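Local coordinates for protein peptide chain release factor subunit 1 (Aeropyrum pernix, PDB 3AGK) that probably directs the termination of translation by recognising the stop codons UAA, UAG and UGA as an archaeal class-1 release factor, at residues 37-42 with 46-51; 121-124 with 128-131; 153-158 with 204-209; 197-202 with 232-237. All blocks are in the same frame, centred on the assembly; numbering follows the deposited sequence.

Interaction 1 of 4, residues 37-42 with 46-51; sequences LYIPPG and SDVMTL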
# COMPACT_ATOMS: atom_id res chain seq x y z
N LEU A 37 -17.52 -11.22 -5.54
CA LEU A 37 -18.90 -10.73 -5.54
C LEU A 37 -19.23 -9.79 -4.37
O LEU A 37 -19.19 -10.20 -3.21
CB LEU A 37 -19.86 -11.91 -5.56
CG LEU A 37 -21.34 -11.62 -5.35
CD1 LEU A 37 -21.90 -10.93 -6.59
CD2 LEU A 37 -22.07 -12.91 -5.10
N TYR A 38 -19.58 -8.54 -4.67
CA TYR A 38 -19.89 -7.54 -3.66
C TYR A 38 -21.35 -7.10 -3.77
O TYR A 38 -21.79 -6.70 -4.85
CB TYR A 38 -19.03 -6.29 -3.87
CG TYR A 38 -17.55 -6.42 -3.62
CD1 TYR A 38 -16.72 -7.14 -4.49
CD2 TYR A 38 -16.95 -5.76 -2.55
CE1 TYR A 38 -15.35 -7.22 -4.26
CE2 TYR A 38 -15.59 -5.83 -2.32
CZ TYR A 38 -14.79 -6.56 -3.17
OH TYR A 38 -13.43 -6.62 -2.92
N ILE A 39 -22.08 -7.16 -2.68
CA ILE A 39 -23.51 -6.84 -2.70
C ILE A 39 -23.88 -5.72 -1.74
O ILE A 39 -23.80 -5.89 -0.53
CB ILE A 39 -24.34 -8.07 -2.35
CG1 ILE A 39 -23.93 -9.26 -3.24
CG2 ILE A 39 -25.84 -7.73 -2.45
CD1 ILE A 39 -24.52 -10.60 -2.77
N PRO A 40 -24.29 -4.56 -2.27
CA PRO A 40 -24.66 -3.43 -1.41
C PRO A 40 -25.92 -3.72 -0.60
O PRO A 40 -26.70 -4.61 -0.95
CB PRO A 40 -24.94 -2.31 -2.41
CG PRO A 40 -24.21 -2.71 -3.65
CD PRO A 40 -24.31 -4.20 -3.70
N PRO A 41 -26.13 -2.96 0.48
CA PRO A 41 -27.34 -3.17 1.28
C PRO A 41 -28.61 -2.87 0.47
O PRO A 41 -29.62 -3.55 0.62
CB PRO A 41 -27.18 -2.17 2.43
CG PRO A 41 -25.72 -1.81 2.44
CD PRO A 41 -25.26 -1.91 1.03
N GLY A 42 -28.55 -1.88 -0.41
CA GLY A 42 -29.70 -1.58 -1.24
C GLY A 42 -30.14 -2.70 -2.19
O GLY A 42 -31.21 -2.62 -2.78
N SER A 46 -32.54 -11.58 -4.26
CA SER A 46 -33.21 -12.26 -5.36
C SER A 46 -32.70 -11.72 -6.71
O SER A 46 -32.63 -12.47 -7.69
CB SER A 46 -34.72 -12.10 -5.24
OG SER A 46 -35.08 -10.74 -5.42
N ASP A 47 -32.33 -10.44 -6.73
CA ASP A 47 -31.71 -9.80 -7.90
C ASP A 47 -30.35 -10.42 -8.20
O ASP A 47 -30.03 -10.77 -9.35
CB ASP A 47 -31.51 -8.30 -7.66
CG ASP A 47 -32.81 -7.52 -7.68
OD1 ASP A 47 -33.88 -8.14 -7.88
OD2 ASP A 47 -32.76 -6.28 -7.51
N VAL A 48 -29.54 -10.57 -7.15
CA VAL A 48 -28.22 -11.17 -7.28
C VAL A 48 -28.35 -12.61 -7.75
O VAL A 48 -27.61 -13.07 -8.62
CB VAL A 48 -27.46 -11.12 -5.94
CG1 VAL A 48 -26.02 -11.60 -6.14
CG2 VAL A 48 -27.49 -9.69 -5.36
N MET A 49 -29.31 -13.32 -7.16
CA MET A 49 -29.60 -14.71 -7.49
C MET A 49 -29.91 -14.91 -8.98
O MET A 49 -29.38 -15.82 -9.62
CB MET A 49 -30.79 -15.16 -6.62
CG MET A 49 -30.72 -16.59 -6.11
SD MET A 49 -29.18 -17.08 -5.30
CE MET A 49 -29.22 -18.80 -5.81
N THR A 50 -30.77 -14.04 -9.53
CA THR A 50 -31.05 -14.02 -10.97
C THR A 50 -29.79 -13.75 -11.79
O THR A 50 -29.53 -14.44 -12.79
CB THR A 50 -32.13 -12.96 -11.30
OG1 THR A 50 -33.36 -13.33 -10.68
CG2 THR A 50 -32.34 -12.86 -12.82
N LEU A 51 -28.99 -12.78 -11.37
CA LEU A 51 -27.73 -12.49 -12.05
C LEU A 51 -26.76 -13.69 -12.05
O LEU A 51 -26.19 -14.03 -13.07
CB LEU A 51 -27.07 -11.24 -11.44
CG LEU A 51 -25.77 -10.77 -12.09
CD1 LEU A 51 -25.55 -9.27 -11.88
CD2 LEU A 51 -24.57 -11.56 -11.56
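Val48 spreads its two methyls over Ile39 and Leu37, and these three side chains make the whole direct contact. Ile39 and Val48 meet tip to tip. CD1 of Ile39 comes within 3.8 Å of CG1 of Val48 and also touches the neighbouring methyl, with Ile39 CD1 4.0 Å from Val48 CG2. The short branch of Ile39 joins in, CG2 lying 3.9 Å from CG2 of Val48, so both arms of the isoleucine engage the valine fork. Leu37, two residues earlier on the same side of strand 34-39, adds only its CD1, which approaches Val48 CG1 obliquely at 4.2 Å. Val48 can serve both strand residues because CG1 stands trans to its backbone N (chi1 -173°), where it reaches both strand side chains. Cutting Ile39 back to an alanine would probably leave both Val48 methyls without their closest neighbours across the contact and open a gap beneath the helix.

In the next shell, Leu82 of helix 65-82 touches both Ile39 and Val48, and Phe120 lies against Leu37. The strand is fixed by backbone hydrogen bonds from Leu37 to Leu95 and from Ile39 to Leu93 on the adjacent strand. Asp47, in the first turn of helix 45-58, forms a salt bridge with Arg43 just ahead of it. The short connection folds the helix back onto the face of the antiparallel sheet of eRF1 domain 1 from which Leu37 and Ile39 meet Val48. No hydrogen bond spans the two segments: the attachment is apolar and rests on the burial and close packing of methyl groups, without directed bonds.

Interaction 2 of 4, residues 121-124 with 128-131; sequences YYRT and FITD
Tyr121 and Ile129 cross at about a right angle, the CE2 side of the phenol meeting the isoleucine near its branch point. CE2 of Tyr121 is 3.9 Å from CG2 of Ile129 and 4.0 Å from CG1 of Ile129, so one ring carbon rests against both branches, with CG2 standing oblique to the ring plane. The ring reaches this place because its CG is trans to the backbone N (chi1 -172°). Arg123 crosses Ile129 obliquely, by its aliphatic part: CD of Arg123 lies 4.2 Å from CG1 of Ile129. Farther out, Ile129 CD1 sits at the edge of the guanidinium, near its plane, 4.2 Å from NH1 of Arg123, the same nitrogen that forms a salt bridge with Asp125.

Strand 121-125 is an outermost strand of the antiparallel sheet of eRF1 domain 1, and the chain turns back after it so that 128-131 runs over the sheet face carrying Tyr121 and Arg123. A serine in place of Tyr121 would probably cost Ile129 CG2 and CG1 their ring contact and deprive Phe132 of its edge-to-face partner. Ser36 OG, on the adjacent strand, holds Ile129 N by a hydrogen bond.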
# COMPACT_ATOMS: atom_id res chain seq x y z
N TYR A 121 -20.61 -5.55 -7.51
CA TYR A 121 -19.51 -5.93 -8.38
C TYR A 121 -19.50 -7.45 -8.46
O TYR A 121 -19.68 -8.13 -7.45
CB TYR A 121 -18.20 -5.40 -7.81
CG TYR A 121 -16.99 -5.56 -8.70
CD1 TYR A 121 -16.65 -4.58 -9.63
CD2 TYR A 121 -16.17 -6.68 -8.60
CE1 TYR A 121 -15.54 -4.71 -10.45
CE2 TYR A 121 -15.05 -6.82 -9.42
CZ TYR A 121 -14.74 -5.83 -10.34
OH TYR A 121 -13.64 -5.96 -11.14
N TYR A 122 -19.33 -7.96 -9.66
CA TYR A 122 -19.21 -9.40 -9.87
C TYR A 122 -18.07 -9.64 -10.82
O TYR A 122 -17.96 -8.96 -11.85
CB TYR A 122 -20.49 -9.98 -10.46
CG TYR A 122 -20.27 -11.35 -11.09
CD1 TYR A 122 -20.30 -12.49 -10.31
CD2 TYR A 122 -20.02 -11.49 -12.45
CE1 TYR A 122 -20.09 -13.74 -10.86
CE2 TYR A 122 -19.81 -12.75 -13.01
CZ TYR A 122 -19.85 -13.87 -12.21
OH TYR A 122 -19.64 -15.12 -12.72
N ARG A 123 -17.21 -10.60 -10.52
CA ARG A 123 -16.14 -10.86 -11.46
C ARG A 123 -15.53 -12.25 -11.35
O ARG A 123 -15.52 -12.86 -10.28
CB ARG A 123 -15.06 -9.78 -11.33
CG ARG A 123 -14.05 -9.80 -12.44
CD ARG A 123 -13.49 -8.41 -12.61
NE ARG A 123 -13.20 -8.13 -14.01
CZ ARG A 123 -11.97 -8.01 -14.50
NH1 ARG A 123 -10.93 -8.11 -13.69
NH2 ARG A 123 -11.79 -7.76 -15.79
N THR A 124 -15.04 -12.75 -12.48
CA THR A 124 -14.24 -13.97 -12.47
C THR A 124 -12.88 -13.62 -13.03
O THR A 124 -12.76 -13.05 -14.10
CB THR A 124 -14.89 -15.10 -13.28
OG1 THR A 124 -15.23 -14.63 -14.59
CG2 THR A 124 -16.13 -15.57 -12.57
N PHE A 128 -8.63 -12.95 -6.79
CA PHE A 128 -9.74 -12.24 -6.17
C PHE A 128 -9.57 -10.71 -6.33
O PHE A 128 -8.46 -10.18 -6.28
CB PHE A 128 -9.88 -12.61 -4.68
CG PHE A 128 -10.31 -14.05 -4.42
CD1 PHE A 128 -11.33 -14.64 -5.15
CD2 PHE A 128 -9.71 -14.79 -3.40
CE1 PHE A 128 -11.73 -15.96 -4.90
CE2 PHE A 128 -10.10 -16.10 -3.14
CZ PHE A 128 -11.11 -16.68 -3.89
N ILE A 129 -10.68 -10.01 -6.55
CA ILE A 129 -10.64 -8.56 -6.62
C ILE A 129 -10.91 -7.99 -5.22
O ILE A 129 -12.02 -8.08 -4.70
CB ILE A 129 -11.69 -8.01 -7.59
CG1 ILE A 129 -11.67 -8.80 -8.90
CG2 ILE A 129 -11.48 -6.50 -7.81
CD1 ILE A 129 -10.34 -8.80 -9.60
N THR A 130 -9.88 -7.40 -4.63
CA THR A 130 -9.96 -6.99 -3.23
C THR A 130 -10.06 -5.48 -3.16
O THR A 130 -10.26 -4.91 -2.08
CB THR A 130 -8.72 -7.44 -2.48
OG1 THR A 130 -7.77 -6.37 -2.47
CG2 THR A 130 -8.10 -8.65 -3.16
N ASP A 131 -9.91 -4.85 -4.32
CA ASP A 131 -9.97 -3.41 -4.48
C ASP A 131 -10.62 -2.66 -3.34
O ASP A 131 -9.94 -2.02 -2.55
CB ASP A 131 -10.72 -3.06 -5.77
CG ASP A 131 -9.89 -3.28 -7.02
OD1 ASP A 131 -8.85 -3.96 -6.92
OD2 ASP A 131 -10.28 -2.77 -8.10

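Interaction 3 of 4, residues 153-158 with 204-209; sequences ATIGLL and EEASNL
The flat group that Ile155 meets on helix 188-215 is a peptide unit, not a ring. CD1 of Ile155 stands over one face of the peptide joining Glu205 to Ala206, almost straight above the nitrogen, at 3.4 Å from Ala206 N. From there it also reaches the alpha carbon, Ile155 CD1 lying 3.6 Å from Ala206 CA. Around the rim of this seat are the aliphatic part of Glu205, whose CG is 3.7 Å from Ile155 CD1, and the methyl of Ala206, whose CB is 3.9 Å from Ile155 CD1. One turn along the helix, Leu209 approaches obliquely and places CD1 4.1 Å from Ile155 CG2. With CG1 of Ile155 anti to the carbonyl carbon (chi1 -55°), the long branch carries CD1 to the Ala206 backbone and the short one is left for Leu209.

The small side chain of Ala206 probably helps a methyl to come so near the helix backbone. Helix and strand segments run only 12° from parallel, with axes 9.5 Å apart, as expected for a helix lying on a sheet. In eRF1 domain 2 this helix is the crossover between the parallel strands 162-170 and 219-226, and it passes over strand 152-159 on the way. Ala206 also touches Ile146 on the next strand. Since no hydrogen bond links the segments, their cohesion is apolar and van der Waals, the methyl lying against a peptide face whose N-H is turned along the helix.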
# COMPACT_ATOMS: atom_id res chain seq x y z
N ALA A 153 11.58 13.95 -14.28
CA ALA A 153 10.69 13.95 -13.13
C ALA A 153 10.50 12.55 -12.54
O ALA A 153 10.66 11.56 -13.24
CB ALA A 153 9.35 14.56 -13.50
N THR A 154 10.17 12.50 -11.25
CA THR A 154 9.81 11.25 -10.58
C THR A 154 8.51 11.47 -9.80
O THR A 154 8.36 12.46 -9.08
CB THR A 154 10.92 10.81 -9.58
OG1 THR A 154 12.15 10.61 -10.28
CG2 THR A 154 10.53 9.50 -8.83
N ILE A 155 7.56 10.55 -9.96
CA ILE A 155 6.36 10.56 -9.15
C ILE A 155 6.38 9.36 -8.19
O ILE A 155 6.60 8.22 -8.61
CB ILE A 155 5.09 10.60 -10.03
CG1 ILE A 155 5.19 11.79 -10.98
CG2 ILE A 155 3.81 10.69 -9.16
CD1 ILE A 155 4.19 11.77 -12.09
N GLY A 156 6.22 9.62 -6.89
CA GLY A 156 6.31 8.57 -5.89
C GLY A 156 5.14 8.58 -4.92
O GLY A 156 4.31 9.49 -4.95
N LEU A 157 5.09 7.58 -4.06
CA LEU A 157 4.01 7.44 -3.12
C LEU A 157 4.52 6.90 -1.79
O LEU A 157 5.22 5.89 -1.75
CB LEU A 157 2.95 6.50 -3.69
CG LEU A 157 1.69 6.41 -2.82
CD1 LEU A 157 0.99 7.76 -2.72
CD2 LEU A 157 0.75 5.36 -3.38
N LEU A 158 4.18 7.58 -0.70
CA LEU A 158 4.55 7.12 0.64
C LEU A 158 3.31 6.75 1.45
O LEU A 158 2.38 7.55 1.56
CB LEU A 158 5.33 8.19 1.40
CG LEU A 158 5.72 7.83 2.84
CD1 LEU A 158 6.86 6.80 2.81
CD2 LEU A 158 6.11 9.09 3.63
N GLU A 204 -0.01 16.17 -15.84
CA GLU A 204 -1.00 15.16 -16.21
C GLU A 204 -0.72 13.78 -15.62
O GLU A 204 -1.61 13.12 -15.09
CB GLU A 204 -1.10 15.05 -17.73
CG GLU A 204 -1.93 16.14 -18.36
CD GLU A 204 -1.83 16.12 -19.88
OE1 GLU A 204 -1.35 15.09 -20.42
OE2 GLU A 204 -2.22 17.13 -20.52
N GLU A 205 0.52 13.34 -15.75
CA GLU A 205 0.93 12.07 -15.18
C GLU A 205 0.67 12.05 -13.65
O GLU A 205 0.02 11.13 -13.15
CB GLU A 205 2.41 11.84 -15.46
CG GLU A 205 2.83 10.43 -15.25
CD GLU A 205 2.06 9.48 -16.14
OE1 GLU A 205 1.09 8.85 -15.64
OE2 GLU A 205 2.42 9.37 -17.34
N ALA A 206 1.14 13.07 -12.94
CA ALA A 206 0.94 13.16 -11.50
C ALA A 206 -0.54 13.12 -11.15
O ALA A 206 -0.97 12.34 -10.30
CB ALA A 206 1.57 14.43 -10.95
N SER A 207 -1.32 13.95 -11.83
CA SER A 207 -2.77 14.01 -11.61
C SER A 207 -3.49 12.67 -11.85
O SER A 207 -4.37 12.28 -11.06
CB SER A 207 -3.40 15.13 -12.44
OG SER A 207 -2.90 16.41 -12.04
N ASN A 208 -3.14 11.97 -12.92
CA ASN A 208 -3.74 10.67 -13.18
C ASN A 208 -3.43 9.67 -12.06
O ASN A 208 -4.27 8.83 -11.71
CB ASN A 208 -3.26 10.10 -14.51
CG ASN A 208 -3.87 10.82 -15.70
OD1 ASN A 208 -3.37 10.70 -16.81
ND2 ASN A 208 -4.95 11.58 -15.47
N LEU A 209 -2.23 9.76 -11.50
CA LEU A 209 -1.81 8.85 -10.44
C LEU A 209 -2.32 9.23 -9.06
O LEU A 209 -2.67 8.36 -8.27
CB LEU A 209 -0.29 8.73 -10.42
CG LEU A 209 0.29 8.04 -11.66
CD1 LEU A 209 1.76 8.32 -11.78
CD2 LEU A 209 0.02 6.52 -11.60

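Interaction 4 of 4, residues 197-202 with 232-237; sequences EFFKKV and QEFVEG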
# COMPACT_ATOMS: atom_id res chain seq x y z
N GLU A 197 5.89 22.14 -22.12
CA GLU A 197 5.28 20.88 -22.55
C GLU A 197 5.62 19.73 -21.60
O GLU A 197 4.76 18.93 -21.24
CB GLU A 197 5.74 20.52 -23.97
CG GLU A 197 4.61 20.19 -24.92
CD GLU A 197 3.74 21.40 -25.22
OE1 GLU A 197 2.51 21.32 -25.02
OE2 GLU A 197 4.30 22.43 -25.66
N PHE A 198 6.88 19.64 -21.20
CA PHE A 198 7.27 18.62 -20.23
C PHE A 198 6.50 18.78 -18.89
O PHE A 198 6.03 17.79 -18.31
CB PHE A 198 8.80 18.60 -20.02
CG PHE A 198 9.24 17.54 -19.04
CD1 PHE A 198 9.16 16.19 -19.38
CD2 PHE A 198 9.71 17.89 -17.77
CE1 PHE A 198 9.54 15.21 -18.48
CE2 PHE A 198 10.10 16.92 -16.85
CZ PHE A 198 10.02 15.58 -17.20
N PHE A 199 6.34 20.01 -18.41
CA PHE A 199 5.64 20.25 -17.15
C PHE A 199 4.18 19.85 -17.23
O PHE A 199 3.61 19.42 -16.23
CB PHE A 199 5.75 21.71 -16.70
CG PHE A 199 7.09 22.05 -16.11
CD1 PHE A 199 8.03 21.05 -15.85
CD2 PHE A 199 7.40 23.36 -15.80
CE1 PHE A 199 9.27 21.36 -15.31
CE2 PHE A 199 8.65 23.69 -15.26
CZ PHE A 199 9.58 22.67 -15.00
N LYS A 200 3.59 19.99 -18.41
CA LYS A 200 2.21 19.55 -18.61
C LYS A 200 2.11 18.03 -18.59
O LYS A 200 1.17 17.48 -18.03
CB LYS A 200 1.62 20.09 -19.93
CG LYS A 200 1.12 21.54 -19.82
CD LYS A 200 0.95 22.21 -21.20
CE LYS A 200 0.63 23.69 -21.03
NZ LYS A 200 0.47 24.43 -22.32
N LYS A 201 3.07 17.36 -19.22
CA LYS A 201 3.16 15.91 -19.15
C LYS A 201 3.30 15.45 -17.67
O LYS A 201 2.57 14.58 -17.22
CB LYS A 201 4.35 15.42 -19.98
CG LYS A 201 4.36 13.92 -20.27
CD LYS A 201 5.67 13.49 -20.96
CE LYS A 201 6.20 14.58 -21.90
NZ LYS A 201 7.62 14.37 -22.34
N VAL A 202 4.24 16.04 -16.94
CA VAL A 202 4.43 15.71 -15.52
C VAL A 202 3.15 15.98 -14.74
O VAL A 202 2.69 15.13 -13.97
CB VAL A 202 5.59 16.52 -14.92
CG1 VAL A 202 5.81 16.18 -13.40
CG2 VAL A 202 6.86 16.26 -15.73
N GLN A 232 9.54 25.37 -8.31
CA GLN A 232 8.79 26.60 -8.08
C GLN A 232 7.96 26.95 -9.32
O GLN A 232 6.77 27.28 -9.22
CB GLN A 232 9.73 27.77 -7.74
CG GLN A 232 10.54 27.60 -6.44
CD GLN A 232 11.07 28.92 -5.89
OE1 GLN A 232 10.67 29.99 -6.35
NE2 GLN A 232 11.96 28.85 -4.89
N GLU A 233 8.59 26.87 -10.49
CA GLU A 233 7.89 27.11 -11.75
C GLU A 233 6.75 26.11 -11.90
O GLU A 233 5.62 26.48 -12.24
CB GLU A 233 8.87 27.05 -12.94
CG GLU A 233 9.98 28.13 -12.86
CD GLU A 233 11.02 28.07 -14.01
OE1 GLU A 233 11.20 27.01 -14.65
OE2 GLU A 233 11.68 29.11 -14.24
N PHE A 234 7.03 24.85 -11.62
CA PHE A 234 6.03 23.79 -11.78
C PHE A 234 4.80 24.06 -10.92
O PHE A 234 3.67 23.86 -11.36
CB PHE A 234 6.63 22.44 -11.40
CG PHE A 234 5.67 21.30 -11.50
CD1 PHE A 234 5.32 20.78 -12.75
CD2 PHE A 234 5.11 20.75 -10.36
CE1 PHE A 234 4.42 19.72 -12.86
CE2 PHE A 234 4.23 19.69 -10.45
CZ PHE A 234 3.88 19.17 -11.71
N VAL A 235 5.04 24.49 -9.69
CA VAL A 235 3.95 24.72 -8.76
C VAL A 235 3.16 25.99 -9.08
O VAL A 235 1.94 26.04 -8.93
CB VAL A 235 4.46 24.73 -7.29
CG1 VAL A 235 3.49 25.45 -6.42
CG2 VAL A 235 4.63 23.31 -6.81
N GLU A 236 3.84 27.01 -9.55
CA GLU A 236 3.15 28.26 -9.86
C GLU A 236 2.27 28.19 -11.13
O GLU A 236 1.33 28.96 -11.26
CB GLU A 236 4.15 29.40 -9.96
CG GLU A 236 4.85 29.68 -8.65
CD GLU A 236 5.88 30.79 -8.79
OE1 GLU A 236 6.35 31.04 -9.93
OE2 GLU A 236 6.23 31.41 -7.76
N GLY A 237 2.60 27.29 -12.04
CA GLY A 237 1.84 27.13 -13.27
C GLY A 237 0.58 26.29 -13.06
O GLY A 237 0.22 25.99 -11.93
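Phe199 and Phe234 form a T-shaped pair between helix 188-215 and helix 230-236, above the central sheet of eRF1 domain 2, where segments 197-202 and 232-236 of these helices cross at -67°. The edge of Phe234 is directed to the face of Phe199, with centroids 5.7 Å apart and planes at 81°. The leading atom is CD1 of Phe234, 4.0 Å from CG of Phe199. With CG trans to the backbone N (chi1 179°), the Phe234 ring is carried across to the other helix. There the next ring carbon, CE1 of Phe234, packs 3.8 Å from Val202 CG1, which stands oblique to the ring. Both phenylalanines also rest on Val148 of strand 142-149, which makes this the buried side of the crossing.

The outer side is looser. Glu233 offers Phe199 chiefly its CB, 4.1 Å from Phe199 CE2, while the rest of the chain runs extended past the ring at an exposed position, its carboxylate steeply turned from the ring plane. With segment axes 10.7 Å apart, large aromatic side chains fill the space between the helices. Phe234 also presents its ring edge to a backbone carbonyl, CE1 of Phe234 lying 3.5 Å from Phe199 O, close to the ring plane.

From the N terminus, interaction 1 closes a short loop by folding helix 45-58 onto the strand before it. Interaction 2 follows in series, closing the short turn after strand 121-125. The two touch: strands 34-39 and 121-125 are sheet neighbours, and Tyr38 OH hydrogen-bonds to Ile129 O. Interactions 3 and 4 lie in eRF1 domain 2 and close longer loops that cross, since 197-202 falls between 153-158 and 204-209 while 232-237 comes after. Both use helix 188-215, one tying it to strand 152-159 and the other to helix 230-236; Ala153 packs on Phe198 and Val202. Between the domains, interactions 2 and 3 stay about 13 Å apart at their nearest atoms.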